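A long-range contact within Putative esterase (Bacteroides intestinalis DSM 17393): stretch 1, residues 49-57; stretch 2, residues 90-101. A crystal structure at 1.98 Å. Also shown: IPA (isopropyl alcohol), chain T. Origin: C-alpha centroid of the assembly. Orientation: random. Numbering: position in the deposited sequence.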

# COMPACT_ATOMS: atom_id res chain seq x y z
N LEU C 49 -9.03 10.29 -20.31
CA LEU C 49 -9.59 9.61 -19.14
C LEU C 49 -11.13 9.65 -19.19
O LEU C 49 -11.73 10.69 -18.95
N LEU C 50 -11.73 8.51 -19.46
CA LEU C 50 -13.15 8.44 -19.83
C LEU C 50 -14.08 8.10 -18.66
O LEU C 50 -13.74 7.27 -17.79
N HIS C 51 -15.26 8.74 -18.64
CA HIS C 51 -16.24 8.50 -17.57
C HIS C 51 -17.15 7.32 -17.87
O HIS C 51 -17.10 6.75 -18.96
N GLY C 52 -17.98 6.96 -16.89
CA GLY C 52 -18.87 5.82 -17.02
C GLY C 52 -20.25 6.21 -17.51
O GLY C 52 -20.53 7.39 -17.73
N MET C 53 -21.11 5.21 -17.69
CA MET C 53 -22.50 5.46 -18.08
C MET C 53 -23.22 6.34 -17.05
O MET C 53 -22.89 6.28 -15.86
N TRP C 54 -24.16 7.16 -17.51
CA TRP C 54 -24.91 8.11 -16.68
C TRP C 54 -24.12 9.36 -16.31
O TRP C 54 -24.71 10.39 -15.97
N GLU C 55 -22.79 9.27 -16.36
CA GLU C 55 -21.92 10.37 -15.94
C GLU C 55 -21.65 11.37 -17.07
O GLU C 55 -21.92 11.09 -18.23
N THR C 56 -21.11 12.53 -16.72
CA THR C 56 -20.64 13.48 -17.71
C THR C 56 -19.18 13.87 -17.41
O THR C 56 -18.58 13.39 -16.45
N ASN C 57 -18.64 14.77 -18.23
CA ASN C 57 -17.20 15.06 -18.25
C ASN C 57 -16.55 15.52 -16.93
O ASN C 57 -15.37 15.25 -16.73
N GLY C 90 -21.84 11.15 -22.05
CA GLY C 90 -22.92 10.60 -21.25
C GLY C 90 -24.03 11.55 -20.86
O GLY C 90 -24.39 12.46 -21.61
N GLY C 91 -24.58 11.32 -19.66
CA GLY C 91 -25.77 11.99 -19.18
C GLY C 91 -26.87 10.98 -18.91
O GLY C 91 -26.65 9.77 -19.03
N ASN C 92 -28.05 11.46 -18.53
CA ASN C 92 -29.22 10.59 -18.31
C ASN C 92 -29.45 9.65 -19.49
O ASN C 92 -29.63 10.09 -20.62
N ILE C 93 -29.45 8.35 -19.23
CA ILE C 93 -29.45 7.39 -20.33
C ILE C 93 -30.77 7.36 -21.09
O ILE C 93 -30.84 6.82 -22.19
N HIS C 94 -31.82 7.94 -20.51
CA HIS C 94 -33.11 7.97 -21.19
C HIS C 94 -33.25 9.22 -22.06
O HIS C 94 -34.12 9.28 -22.92
N LEU C 95 -32.38 10.20 -21.84
CA LEU C 95 -32.46 11.47 -22.57
C LEU C 95 -31.27 11.68 -23.49
O LEU C 95 -31.42 12.24 -24.58
N GLU C 96 -30.09 11.26 -23.03
CA GLU C 96 -28.82 11.61 -23.68
C GLU C 96 -28.08 10.39 -24.23
O GLU C 96 -28.16 9.30 -23.69
N TRP C 97 -27.34 10.60 -25.31
CA TRP C 97 -26.50 9.55 -25.86
C TRP C 97 -25.35 9.18 -24.93
O TRP C 97 -24.54 10.03 -24.56
N ASN C 98 -25.28 7.90 -24.56
CA ASN C 98 -24.15 7.35 -23.82
C ASN C 98 -23.31 6.43 -24.71
O ASN C 98 -23.86 5.63 -25.45
N GLY C 99 -21.99 6.55 -24.66
CA GLY C 99 -21.18 5.59 -25.39
C GLY C 99 -20.05 6.19 -26.20
O GLY C 99 -20.04 7.39 -26.45
N TYR C 100 -19.11 5.33 -26.62
CA TYR C 100 -17.84 5.78 -27.21
C TYR C 100 -17.65 5.33 -28.65
O TYR C 100 -16.77 5.83 -29.34
N PHE C 101 -18.47 4.39 -29.12
CA PHE C 101 -18.28 3.87 -30.47
C PHE C 101 -19.29 4.51 -31.43
O PHE C 101 -20.27 5.11 -31.00

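Trp54, Tyr100 and Ile93 have the most surface covered in this contact. Trp54 occupies a type II turn running from Gly52 to Glu55. Its CA-to-CB bond points away from stretch 2, but with chi1 m and chi2 at 96° the long indole returns to lie across Ile93. The isoleucine points toward stretch 1 in a p, t rotamer, placing CG1 over one face of the six-membered ring, 3.7 Å from CG1 to the ring centroid of Trp54, while its CD1 reaches Trp54 CZ2 at 3.2 Å. A branched side chain suits this place, since Ile93 CG2 also meets Met53 CG at 3.5 Å, on the extended t, t stem of the methionine.

Beside Met53, Asn98 (chi1 m) points toward stretch 1 and uses both ends of its amide: OD1 accepts from Trp54 N at 2.9 Å, and ND2 donates to Gly91 O at 3.0 Å, tying the turn to the neighbouring loop.

Tyr100, also m, points toward stretch 1. A tyrosine suits this place: its ring offers a face to CD1 of Leu50 (m, t), while its terminal OH donates to His51 O at 2.8 Å. Water 1 donates to Tyr100 OH at 2.7 Å and accepts from His51 N at 3.0 Å. The p rotamer of His51 lets ND1 donate to Gly52 O at 2.7 Å. Isopropanol O2 gives only a weak hydrogen bond to Glu55 OE2, at 3.2 Å.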

# COMPACT_ATOMS: atom_id res chain seq x y z
CB LEU C 49 -9.07 10.26 -17.87
CG LEU C 49 -9.46 9.68 -16.50
CD1 LEU C 49 -8.98 8.24 -16.38
CD2 LEU C 49 -8.84 10.52 -15.41
CB LEU C 50 -13.34 7.40 -20.95
CG LEU C 50 -12.41 7.50 -22.16
CD1 LEU C 50 -12.77 6.44 -23.21
CD2 LEU C 50 -12.43 8.90 -22.80
CB HIS C 51 -17.09 9.75 -17.31
CG HIS C 51 -17.96 10.14 -18.46
ND1 HIS C 51 -19.06 9.40 -18.85
CD2 HIS C 51 -17.90 11.20 -19.30
CE1 HIS C 51 -19.63 9.99 -19.89
NE2 HIS C 51 -18.96 11.09 -20.18
CB MET C 53 -23.24 4.14 -18.27
CG MET C 53 -24.59 4.27 -19.00
SD MET C 53 -25.35 2.65 -19.24
CE MET C 53 -25.93 2.29 -17.59
CB TRP C 54 -25.39 7.46 -15.38
CG TRP C 54 -26.48 6.45 -15.47
CD1 TRP C 54 -26.33 5.08 -15.52
CD2 TRP C 54 -27.90 6.70 -15.43
NE1 TRP C 54 -27.58 4.48 -15.54
CE2 TRP C 54 -28.55 5.45 -15.49
CE3 TRP C 54 -28.67 7.86 -15.37
CZ2 TRP C 54 -29.94 5.33 -15.49
CZ3 TRP C 54 -30.06 7.74 -15.37
CH2 TRP C 54 -30.68 6.48 -15.43
CB GLU C 55 -20.59 9.81 -15.40
CG GLU C 55 -20.78 8.96 -14.15
CD GLU C 55 -19.49 8.32 -13.63
OE1 GLU C 55 -18.49 8.22 -14.38
OE2 GLU C 55 -19.49 7.91 -12.45
CB THR C 56 -21.55 14.73 -17.76
OG1 THR C 56 -21.61 15.35 -16.47
CG2 THR C 56 -22.98 14.33 -18.16
CB ASN C 57 -16.90 16.11 -19.34
CG ASN C 57 -17.83 17.31 -19.26
OD1 ASN C 57 -19.02 17.20 -19.57
ND2 ASN C 57 -17.30 18.46 -18.84
CB ASN C 92 -30.47 11.44 -18.04
CG ASN C 92 -31.68 10.61 -17.63
OD1 ASN C 92 -32.05 9.65 -18.31
ND2 ASN C 92 -32.30 10.97 -16.52
CB ILE C 93 -29.12 5.97 -19.83
CG1 ILE C 93 -30.16 5.50 -18.82
CG2 ILE C 93 -27.70 5.91 -19.25
CD1 ILE C 93 -30.05 4.03 -18.46
CB HIS C 94 -34.26 7.89 -20.17
CG HIS C 94 -34.16 6.73 -19.24
ND1 HIS C 94 -34.29 5.42 -19.66
CD2 HIS C 94 -33.91 6.67 -17.91
CE1 HIS C 94 -34.13 4.61 -18.62
NE2 HIS C 94 -33.90 5.34 -17.55
CB LEU C 95 -32.54 12.65 -21.59
CG LEU C 95 -33.60 12.68 -20.50
CD1 LEU C 95 -33.55 14.03 -19.78
CD2 LEU C 95 -34.97 12.44 -21.06
CB GLU C 96 -27.89 12.33 -22.68
CG GLU C 96 -28.51 13.54 -22.01
CD GLU C 96 -28.90 14.63 -23.01
OE1 GLU C 96 -28.33 14.67 -24.12
OE2 GLU C 96 -29.77 15.45 -22.67
CB TRP C 97 -25.93 9.99 -27.19
CG TRP C 97 -26.91 10.02 -28.32
CD1 TRP C 97 -27.52 11.11 -28.85
CD2 TRP C 97 -27.37 8.90 -29.08
NE1 TRP C 97 -28.34 10.74 -29.89
CE2 TRP C 97 -28.26 9.38 -30.05
CE3 TRP C 97 -27.11 7.52 -29.02
CZ2 TRP C 97 -28.89 8.55 -30.97
CZ3 TRP C 97 -27.74 6.69 -29.93
CH2 TRP C 97 -28.62 7.21 -30.89
CB ASN C 98 -24.64 6.56 -22.60
CG ASN C 98 -24.96 7.45 -21.42
OD1 ASN C 98 -24.26 7.43 -20.40
ND2 ASN C 98 -26.04 8.23 -21.54
CB TYR C 100 -16.65 5.29 -26.33
CG TYR C 100 -16.66 5.98 -24.99
CD1 TYR C 100 -16.26 7.31 -24.89
CD2 TYR C 100 -17.14 5.35 -23.85
CE1 TYR C 100 -16.31 7.98 -23.68
CE2 TYR C 100 -17.19 6.01 -22.64
CZ TYR C 100 -16.76 7.33 -22.56
OH TYR C 100 -16.80 8.03 -21.38
CB PHE C 101 -18.41 2.35 -30.49
CG PHE C 101 -17.68 1.66 -29.35
CD1 PHE C 101 -16.36 1.96 -29.08
CD2 PHE C 101 -18.32 0.72 -28.56
CE1 PHE C 101 -15.67 1.33 -28.03
CE2 PHE C 101 -17.64 0.08 -27.51
CZ PHE C 101 -16.31 0.39 -27.25
C1 IPA T . -22.51 4.04 -13.45
C2 IPA T . -21.66 4.86 -12.49
C3 IPA T . -21.75 4.35 -11.04
O2 IPA T . -20.31 4.82 -12.95
O HOH W 1 -15.44 10.36 -21.12